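1-deoxy-D-xylulose 5-phosphate reductoisomerase (Zymomonas mobilis, PDB 1R0K) catalyses the NADPH-dependent rearrangement and reduction of 1-deoxy-D-xylulose 5-phosphate to 2-C-methyl-D-erythritol 4-phosphate in isoprenoid biosynthesis, using a divalent metal ion. Local coordinates at residues I173-G178 with M216-E221; I238-Q243 with D296-D301; D150-A155 with I246-E251. All blocks are in the same frame, centred on the assembly; numbering follows the deposited sequence.

Contact 1: I173-G178 with M216-E221; sequences ITASGG and MNKGLE
Two torsions of Lys-218 set its long arm on course for the carbonyl of Thr-174: CG stands anti to the lysine's own carbonyl carbon, beside its backbone N (chi1 -84°), and a bend at chi2 (-58°) turns CD back along the strand. Beyond CD the chain is nearly extended, and NZ ends 2.6 Å from Thr-174 O, a short hydrogen bond lying in the carbonyl plane. Such a reach is needed because strand 173-175 and helix 216-221 run almost antiparallel (170°) with their axes 10.0 Å apart, too far for a short side chain to span.

The methylenes on the way are supported by Ala-175, whose CB lies 3.4 Å from Lys-218 CE, tighter than ordinary carbon contact, and 3.7 Å from Lys-218 CG. A methyl suits this place, where the lysine chain already lies tightly against it. Ile-173 slides past Lys-218 in the opposite sense, and its CG2 comes to 4.2 Å from Glu-221 OE1, an apolar wall beside the charged groups.

Glu-221 stands one turn further along the helix. Its OE1 receives Lys-218 NZ at 2.7 Å on the syn side of the carboxylate in a salt bridge, and Glu-152 supplies a second carboxylate to the same amine. Just past the strand, Gly-178 N donates to Ser-176 OG at 3.0 Å, an ST turn.

Ser-176, Asn-217, Lys-218 and Glu-221 are predicted substrate-binding residues, Glu-221 also a manganese ligand. One amine gripped by a carbonyl and two carboxylates would probably ease the repulsion between the two acids, consistent with a site that holds them close together for a metal ion.

Contact 2: I238-Q243 with D296-D301; sequences ILVHPQ and DFEAPD
His-241 and Phe-297 lie side by side in the closely packed part of this contact, their rings nearly parallel (10°) but strongly offset. Phe-297 CE2 sits over the rim of one imidazole face, 3.4 Å from His-241 ND1. That nitrogen donates in the ring plane to Asp-296 O at 2.8 Å; with NE2 bonded to Ile-246 N, this holds the imidazole's rotation. Leu-239 CD2 adds an apolar contact to Phe-297 CD2 at 3.7 Å.

Next along, Val-240 and Glu-298 form a single antiparallel hydrogen-bonded bridge: Glu-298 N to Val-240 O is sound (2.9 Å), whereas Val-240 N to Glu-298 O is weak. Val-240 also packs its CB 3.5 Å from Glu-298 CG and its CG2 3.7 Å from Pro-300 CA. Gln-243, bent at chi2, uses both ends of its amide on Asp-296: OE1 accepts from Asp-296 N, which lies above the carbonyl plane, at 2.8 Å, and NE2 donates to Asp-296 OD2 at 2.8 Å. An alanine here would probably leave Asp-296 N and OD2 without these partners.

The outer side is looser. Ala-299 turns its methyl away from 238-243, packing on Thr-290 of the second subunit, and the Glu-298 carboxylate pairs with Arg-181.

Strand 236-240, outermost in the mixed sheet within this chain, bonds to strand 168-175, and the loop before helix 307-317 runs along its end. Asp-296 pairs antiparallel with a strand of the second subunit, whose Phe-289 meets the Phe-297 ring.

Contact 3: D150-A155 with I246-E251; sequences DSEHNA and IHSMVE
Neither flat group here, the imidazole of His-247 or the carboxylate of Glu-152, turns a face or an edge to the opposite segment; each touches it through the stem of its side chain. The His-247 ring is directed to Gln-260 of strand 257-261 through ND1, and the Glu-152 carboxylate reaches Lys-218. What remains is helix-on-sheet packing of an alpha/beta domain: the first turn of helix 151-159 lies on strand 246-252 of the mixed four-stranded sheet, crossing it at -40°.

The axes of the two segments approach to 6.4 Å, close for a helix on a sheet and consistent with the small residues Ala-155 and Ser-248 at the crossing. Ala-155 points its methyl toward the strand, where CB meets His-247 CB at 3.6 Å. Ser-248 is also small, and its CB lies 3.9 Å from Ala-155 CB. His-247 has CG anti to the carbonyl carbon (chi1 -60°), and of its side chain CB makes the contact.

Asp-150, Ser-151 and Glu-152, predicted metal or substrate ligands, lie at the start of this helix; of them Ser-151 and Glu-152 touch the strand. Glu-152 CB lies 3.6 Å from Ser-248 OG, and its CG passes 3.5 Å from His-247 O. No classical hydrogen bond joins the segments; in its stead Glu-152 CA directs its hydrogen at His-247 O, with CA and O 3.3 Å apart and an angle of 153° at the hydrogen.

How the contacts relate
All three contacts draw on one mixed sheet, in which strand 168-175 of contact 1 lies between strand 236-240 of contact 2 and strand 246-252 of contact 3. Ala-175 O is 2.6 Å from His-241 N, probably a hydrogen bond, and on the other flank Thr-174 OG1 is 2.9 Å from Ile-246 O. Their centres are about 10 Å (1 and 2), 12 Å (1 and 3) and 14 Å (2 and 3) apart. Contacts 1 and 3 converge on the predicted metal and substrate site, where Lys-218 NZ and Glu-152 OE2 are 3.0 Å apart. Contact 2 instead faces the second subunit, which contact 3 also touches through Met-249 and Glu-251.

Contact 1: I173-G178 with M216-E221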
loop_
_atom_site.group_PDB
_atom_site.type_symbol
_atom_site.label_atom_id
_atom_site.label_comp_id
_atom_site.label_asym_id
_atom_site.label_seq_id
_atom_site.Cartn_x
_atom_site.Cartn_y
_atom_site.Cartn_z
ATOM N N ILE B 173 8.002 -9.635 4.582
ATOM C CA ILE B 173 7.108 -10.742 4.321
ATOM C C ILE B 173 6.430 -11.036 5.652
ATOM O O ILE B 173 7.080 -11.435 6.616
ATOM C CB ILE B 173 7.868 -11.996 3.857
ATOM C CG1 ILE B 173 8.700 -11.673 2.617
ATOM C CG2 ILE B 173 6.882 -13.118 3.557
ATOM C CD1 ILE B 173 9.544 -12.837 2.137
ATOM N N THR B 174 5.127 -10.802 5.718
ATOM C CA THR B 174 4.398 -11.071 6.948
ATOM C C THR B 174 4.182 -12.570 7.076
ATOM O O THR B 174 4.107 -13.281 6.073
ATOM C CB THR B 174 3.054 -10.332 6.974
ATOM O OG1 THR B 174 2.356 -10.554 5.742
ATOM C CG2 THR B 174 3.289 -8.837 7.175
ATOM N N ALA B 175 4.097 -13.047 8.315
ATOM C CA ALA B 175 3.924 -14.466 8.585
ATOM C C ALA B 175 3.010 -14.648 9.783
ATOM O O ALA B 175 3.178 -13.970 10.793
ATOM C CB ALA B 175 5.283 -15.114 8.878
ATOM N N SER B 176 2.047 -15.558 9.669
ATOM C CA SER B 176 1.127 -15.819 10.768
ATOM C C SER B 176 1.919 -16.373 11.939
ATOM O O SER B 176 1.579 -16.137 13.097
ATOM C CB SER B 176 0.075 -16.852 10.359
ATOM O OG SER B 176 0.677 -18.123 10.175
ATOM N N GLY B 177 2.970 -17.124 11.630
ATOM C CA GLY B 177 3.781 -17.718 12.677
ATOM C C GLY B 177 3.432 -19.185 12.837
ATOM O O GLY B 177 4.118 -19.932 13.541
ATOM N N GLY B 178 2.352 -19.597 12.181
ATOM C CA GLY B 178 1.932 -20.982 12.249
ATOM C C GLY B 178 1.251 -21.343 13.556
ATOM O O GLY B 178 1.152 -20.513 14.454
ATOM N N MET B 216 8.485 -23.732 7.278
ATOM C CA MET B 216 9.229 -24.025 6.060
ATOM C C MET B 216 8.506 -23.302 4.924
ATOM O O MET B 216 9.127 -22.841 3.963
ATOM C CB MET B 216 9.234 -25.530 5.791
ATOM C CG MET B 216 10.004 -25.943 4.546
ATOM S SD MET B 216 11.761 -25.516 4.618
ATOM C CE MET B 216 12.342 -26.700 5.810
ATOM N N ASN B 217 7.185 -23.199 5.044
ATOM C CA ASN B 217 6.389 -22.522 4.025
ATOM C C ASN B 217 6.894 -21.095 3.876
ATOM O O ASN B 217 6.985 -20.589 2.761
ATOM C CB ASN B 217 4.892 -22.543 4.386
ATOM C CG ASN B 217 4.542 -21.628 5.559
ATOM O OD1 ASN B 217 5.232 -21.603 6.578
ATOM N ND2 ASN B 217 3.451 -20.885 5.419
ATOM N N LYS B 218 7.242 -20.456 4.993
ATOM C CA LYS B 218 7.757 -19.087 4.955
ATOM C C LYS B 218 9.140 -19.031 4.337
ATOM O O LYS B 218 9.472 -18.072 3.638
ATOM C CB LYS B 218 7.823 -18.470 6.355
ATOM C CG LYS B 218 6.526 -17.866 6.821
ATOM C CD LYS B 218 6.039 -16.789 5.860
ATOM C CE LYS B 218 4.530 -16.708 5.930
ATOM N NZ LYS B 218 3.948 -15.707 5.020
ATOM N N GLY B 219 9.953 -20.048 4.615
ATOM C CA GLY B 219 11.293 -20.086 4.057
ATOM C C GLY B 219 11.218 -20.203 2.546
ATOM O O GLY B 219 11.978 -19.560 1.825
ATOM N N LEU B 220 10.287 -21.023 2.065
ATOM C CA LEU B 220 10.117 -21.213 0.629
ATOM C C LEU B 220 9.583 -19.934 -0.006
ATOM O O LEU B 220 9.956 -19.577 -1.124
ATOM C CB LEU B 220 9.167 -22.383 0.364
ATOM C CG LEU B 220 9.634 -23.704 0.984
ATOM C CD1 LEU B 220 8.589 -24.779 0.760
ATOM C CD2 LEU B 220 10.962 -24.114 0.374
ATOM N N GLU B 221 8.707 -19.245 0.714
ATOM C CA GLU B 221 8.151 -17.993 0.226
ATOM C C GLU B 221 9.258 -16.958 0.070
ATOM O O GLU B 221 9.248 -16.160 -0.862
ATOM C CB GLU B 221 7.080 -17.482 1.195
ATOM C CG GLU B 221 5.748 -18.180 1.021
ATOM C CD GLU B 221 4.753 -17.817 2.101
ATOM O OE1 GLU B 221 4.806 -16.677 2.596
ATOM O OE2 GLU B 221 3.906 -18.672 2.439
#

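Contact 2: I238-Q243 with D296-D301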
loop_
_atom_site.group_PDB
_atom_site.type_symbol
_atom_site.label_atom_id
_atom_site.label_comp_id
_atom_site.label_asym_id
_atom_site.label_seq_id
_atom_site.Cartn_x
_atom_site.Cartn_y
_atom_site.Cartn_z
ATOM N N ILE B 238 11.261 -10.918 7.735
ATOM C CA ILE B 238 10.067 -11.704 7.981
ATOM C C ILE B 238 9.490 -11.105 9.253
ATOM O O ILE B 238 10.211 -10.895 10.230
ATOM C CB ILE B 238 10.391 -13.195 8.195
ATOM C CG1 ILE B 238 10.988 -13.777 6.910
ATOM C CG2 ILE B 238 9.123 -13.958 8.601
ATOM C CD1 ILE B 238 11.439 -15.221 7.051
ATOM N N LEU B 239 8.203 -10.785 9.224
ATOM C CA LEU B 239 7.544 -10.198 10.380
ATOM C C LEU B 239 6.347 -11.052 10.768
ATOM O O LEU B 239 5.439 -11.254 9.961
ATOM C CB LEU B 239 7.086 -8.763 10.060
ATOM C CG LEU B 239 6.265 -8.014 11.121
ATOM C CD1 LEU B 239 7.104 -7.766 12.366
ATOM C CD2 LEU B 239 5.769 -6.690 10.551
ATOM N N VAL B 240 6.351 -11.565 11.997
ATOM C CA VAL B 240 5.238 -12.382 12.462
ATOM C C VAL B 240 4.067 -11.455 12.772
ATOM O O VAL B 240 4.204 -10.473 13.499
ATOM C CB VAL B 240 5.621 -13.210 13.709
ATOM C CG1 VAL B 240 4.401 -13.946 14.243
ATOM C CG2 VAL B 240 6.718 -14.219 13.336
ATOM N N HIS B 241 2.921 -11.782 12.191
ATOM C CA HIS B 241 1.695 -11.005 12.319
ATOM C C HIS B 241 0.574 -12.047 12.329
ATOM O O HIS B 241 0.086 -12.465 11.283
ATOM C CB HIS B 241 1.618 -10.055 11.106
ATOM C CG HIS B 241 0.281 -9.421 10.893
ATOM N ND1 HIS B 241 -0.420 -8.795 11.902
ATOM C CD2 HIS B 241 -0.477 -9.304 9.778
ATOM C CE1 HIS B 241 -1.555 -8.321 11.415
ATOM N NE2 HIS B 241 -1.613 -8.617 10.129
ATOM N N PRO B 242 0.156 -12.484 13.531
ATOM C CA PRO B 242 -0.897 -13.494 13.704
ATOM C C PRO B 242 -2.160 -13.362 12.851
ATOM O O PRO B 242 -2.573 -14.323 12.204
ATOM C CB PRO B 242 -1.197 -13.424 15.199
ATOM C CG PRO B 242 0.139 -13.047 15.788
ATOM C CD PRO B 242 0.586 -11.952 14.837
ATOM N N GLN B 243 -2.772 -12.181 12.850
ATOM C CA GLN B 243 -4.010 -11.966 12.095
ATOM C C GLN B 243 -3.888 -12.195 10.591
ATOM O O GLN B 243 -4.876 -12.499 9.923
ATOM C CB GLN B 243 -4.540 -10.549 12.337
ATOM C CG GLN B 243 -4.990 -10.249 13.769
ATOM C CD GLN B 243 -3.833 -10.114 14.739
ATOM O OE1 GLN B 243 -2.716 -9.778 14.350
ATOM N NE2 GLN B 243 -4.104 -10.349 16.013
ATOM N N ASP B 296 -1.519 -7.589 15.613
ATOM C CA ASP B 296 -0.324 -7.839 16.412
ATOM C C ASP B 296 0.901 -8.093 15.543
ATOM O O ASP B 296 0.790 -8.641 14.450
ATOM C CB ASP B 296 -0.540 -9.048 17.320
ATOM C CG ASP B 296 -1.615 -8.811 18.345
ATOM O OD1 ASP B 296 -1.429 -7.896 19.175
ATOM O OD2 ASP B 296 -2.638 -9.531 18.314
ATOM N N PHE B 297 2.067 -7.702 16.047
ATOM C CA PHE B 297 3.321 -7.900 15.325
ATOM C C PHE B 297 4.435 -8.278 16.299
ATOM O O PHE B 297 4.501 -7.755 17.408
ATOM C CB PHE B 297 3.728 -6.626 14.571
ATOM C CG PHE B 297 2.660 -6.087 13.673
ATOM C CD1 PHE B 297 1.718 -5.185 14.162
ATOM C CD2 PHE B 297 2.579 -6.495 12.345
ATOM C CE1 PHE B 297 0.707 -4.698 13.338
ATOM C CE2 PHE B 297 1.573 -6.017 11.512
ATOM C CZ PHE B 297 0.634 -5.115 12.008
ATOM N N GLU B 298 5.307 -9.187 15.878
ATOM C CA GLU B 298 6.421 -9.624 16.714
ATOM C C GLU B 298 7.539 -10.144 15.820
ATOM O O GLU B 298 7.315 -10.476 14.654
ATOM C CB GLU B 298 5.965 -10.722 17.685
ATOM C CG GLU B 298 5.586 -12.032 17.013
ATOM C CD GLU B 298 5.080 -13.075 17.995
ATOM O OE1 GLU B 298 3.952 -12.926 18.505
ATOM O OE2 GLU B 298 5.813 -14.048 18.262
ATOM N N ALA B 299 8.747 -10.215 16.365
ATOM C CA ALA B 299 9.886 -10.687 15.594
ATOM C C ALA B 299 9.841 -12.195 15.409
ATOM O O ALA B 299 9.342 -12.926 16.261
ATOM C CB ALA B 299 11.191 -10.291 16.287
ATOM N N PRO B 300 10.342 -12.682 14.272
ATOM C CA PRO B 300 10.324 -14.129 14.072
ATOM C C PRO B 300 11.402 -14.713 14.988
ATOM O O PRO B 300 12.323 -14.003 15.402
ATOM C CB PRO B 300 10.664 -14.266 12.592
ATOM C CG PRO B 300 11.594 -13.111 12.363
ATOM C CD PRO B 300 10.898 -11.986 13.095
ATOM N N ASP B 301 11.289 -15.990 15.321
ATOM C CA ASP B 301 12.277 -16.618 16.186
ATOM C C ASP B 301 13.076 -17.624 15.368
ATOM O O ASP B 301 12.633 -18.748 15.152
ATOM C CB ASP B 301 11.585 -17.329 17.351
ATOM C CG ASP B 301 12.565 -17.796 18.410
ATOM O OD1 ASP B 301 13.685 -18.202 18.047
ATOM O OD2 ASP B 301 12.209 -17.768 19.603
#

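Contact 3: D150-A155 with I246-E251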
loop_
_atom_site.group_PDB
_atom_site.type_symbol
_atom_site.label_atom_id
_atom_site.label_comp_id
_atom_site.label_asym_id
_atom_site.label_seq_id
_atom_site.Cartn_x
_atom_site.Cartn_y
_atom_site.Cartn_z
ATOM N N ASP B 150 0.236 -16.150 -5.176
ATOM C CA ASP B 150 0.128 -16.336 -3.735
ATOM C C ASP B 150 0.038 -15.023 -2.950
ATOM O O ASP B 150 0.607 -14.007 -3.341
ATOM C CB ASP B 150 1.275 -17.223 -3.241
ATOM C CG ASP B 150 1.168 -18.650 -3.773
ATOM O OD1 ASP B 150 0.059 -19.044 -4.204
ATOM O OD2 ASP B 150 2.177 -19.385 -3.755
ATOM N N SER B 151 -0.686 -15.070 -1.834
ATOM C CA SER B 151 -0.944 -13.901 -0.992
ATOM C C SER B 151 0.178 -12.932 -0.687
ATOM O O SER B 151 0.028 -11.734 -0.905
ATOM C CB SER B 151 -1.574 -14.336 0.332
ATOM O OG SER B 151 -2.829 -14.940 0.101
ATOM N N GLU B 152 1.288 -13.429 -0.160
ATOM C CA GLU B 152 2.399 -12.554 0.176
ATOM C C GLU B 152 3.065 -11.953 -1.055
ATOM O O GLU B 152 3.361 -10.756 -1.098
ATOM C CB GLU B 152 3.448 -13.316 0.988
ATOM C CG GLU B 152 2.996 -13.781 2.371
ATOM C CD GLU B 152 2.150 -15.043 2.346
ATOM O OE1 GLU B 152 2.133 -15.755 1.315
ATOM O OE2 GLU B 152 1.514 -15.331 3.378
ATOM N N HIS B 153 3.310 -12.786 -2.057
ATOM C CA HIS B 153 3.963 -12.315 -3.266
ATOM C C HIS B 153 3.120 -11.318 -4.025
ATOM O O HIS B 153 3.648 -10.337 -4.548
ATOM C CB HIS B 153 4.314 -13.495 -4.166
ATOM C CG HIS B 153 5.224 -14.483 -3.517
ATOM N ND1 HIS B 153 5.108 -15.844 -3.709
ATOM C CD2 HIS B 153 6.252 -14.310 -2.651
ATOM C CE1 HIS B 153 6.025 -16.465 -2.988
ATOM N NE2 HIS B 153 6.731 -15.557 -2.338
ATOM N N ASN B 154 1.814 -11.565 -4.101
ATOM C CA ASN B 154 0.934 -10.651 -4.822
ATOM C C ASN B 154 0.859 -9.327 -4.067
ATOM O O ASN B 154 0.822 -8.255 -4.676
ATOM C CB ASN B 154 -0.463 -11.263 -4.981
ATOM C CG ASN B 154 -1.362 -10.424 -5.859
ATOM O OD1 ASN B 154 -2.094 -9.560 -5.375
ATOM N ND2 ASN B 154 -1.291 -10.655 -7.169
ATOM N N ALA B 155 0.860 -9.410 -2.740
ATOM C CA ALA B 155 0.816 -8.221 -1.895
ATOM C C ALA B 155 2.081 -7.403 -2.134
ATOM O O ALA B 155 2.032 -6.177 -2.255
ATOM C CB ALA B 155 0.725 -8.628 -0.425
ATOM N N ILE B 246 -2.489 -8.028 7.071
ATOM C CA ILE B 246 -1.524 -7.288 6.265
ATOM C C ILE B 246 -0.804 -8.456 5.600
ATOM O O ILE B 246 -0.169 -9.279 6.274
ATOM C CB ILE B 246 -0.535 -6.465 7.121
ATOM C CG1 ILE B 246 -1.284 -5.305 7.785
ATOM C CG2 ILE B 246 0.607 -5.949 6.246
ATOM C CD1 ILE B 246 -0.408 -4.362 8.586
ATOM N N HIS B 247 -0.931 -8.538 4.283
ATOM C CA HIS B 247 -0.369 -9.645 3.522
ATOM C C HIS B 247 1.113 -9.552 3.157
ATOM O O HIS B 247 1.698 -10.542 2.723
ATOM C CB HIS B 247 -1.250 -9.872 2.293
ATOM C CG HIS B 247 -2.668 -10.214 2.642
ATOM N ND1 HIS B 247 -3.752 -9.713 1.951
ATOM C CD2 HIS B 247 -3.177 -10.987 3.633
ATOM C CE1 HIS B 247 -4.867 -10.160 2.503
ATOM N NE2 HIS B 247 -4.546 -10.934 3.525
ATOM N N SER B 248 1.695 -8.369 3.362
ATOM C CA SER B 248 3.118 -8.067 3.149
ATOM C C SER B 248 3.331 -6.588 2.850
ATOM O O SER B 248 2.384 -5.865 2.543
ATOM C CB SER B 248 3.747 -8.934 2.053
ATOM O OG SER B 248 4.143 -10.185 2.605
ATOM N N MET B 249 4.575 -6.128 2.942
ATOM C CA MET B 249 4.836 -4.712 2.733
ATOM C C MET B 249 6.163 -4.411 2.051
ATOM O O MET B 249 7.059 -5.260 1.989
ATOM C CB MET B 249 4.804 -3.997 4.086
ATOM C CG MET B 249 3.640 -4.393 4.978
ATOM S SD MET B 249 3.671 -3.548 6.585
ATOM C CE MET B 249 4.381 -4.809 7.622
ATOM N N VAL B 250 6.276 -3.182 1.554
ATOM C CA VAL B 250 7.494 -2.721 0.897
ATOM C C VAL B 250 7.809 -1.310 1.383
ATOM O O VAL B 250 6.968 -0.409 1.276
ATOM C CB VAL B 250 7.340 -2.662 -0.645
ATOM C CG1 VAL B 250 8.618 -2.119 -1.267
ATOM C CG2 VAL B 250 7.029 -4.040 -1.206
ATOM N N GLU B 251 9.005 -1.109 1.928
ATOM C CA GLU B 251 9.380 0.227 2.377
ATOM C C GLU B 251 10.267 0.874 1.328
ATOM O O GLU B 251 11.174 0.238 0.783
ATOM C CB GLU B 251 10.134 0.201 3.710
ATOM C CG GLU B 251 10.355 1.612 4.273
ATOM C CD GLU B 251 11.188 1.631 5.537
ATOM O OE1 GLU B 251 10.958 0.784 6.420
ATOM O OE2 GLU B 251 12.069 2.511 5.652
#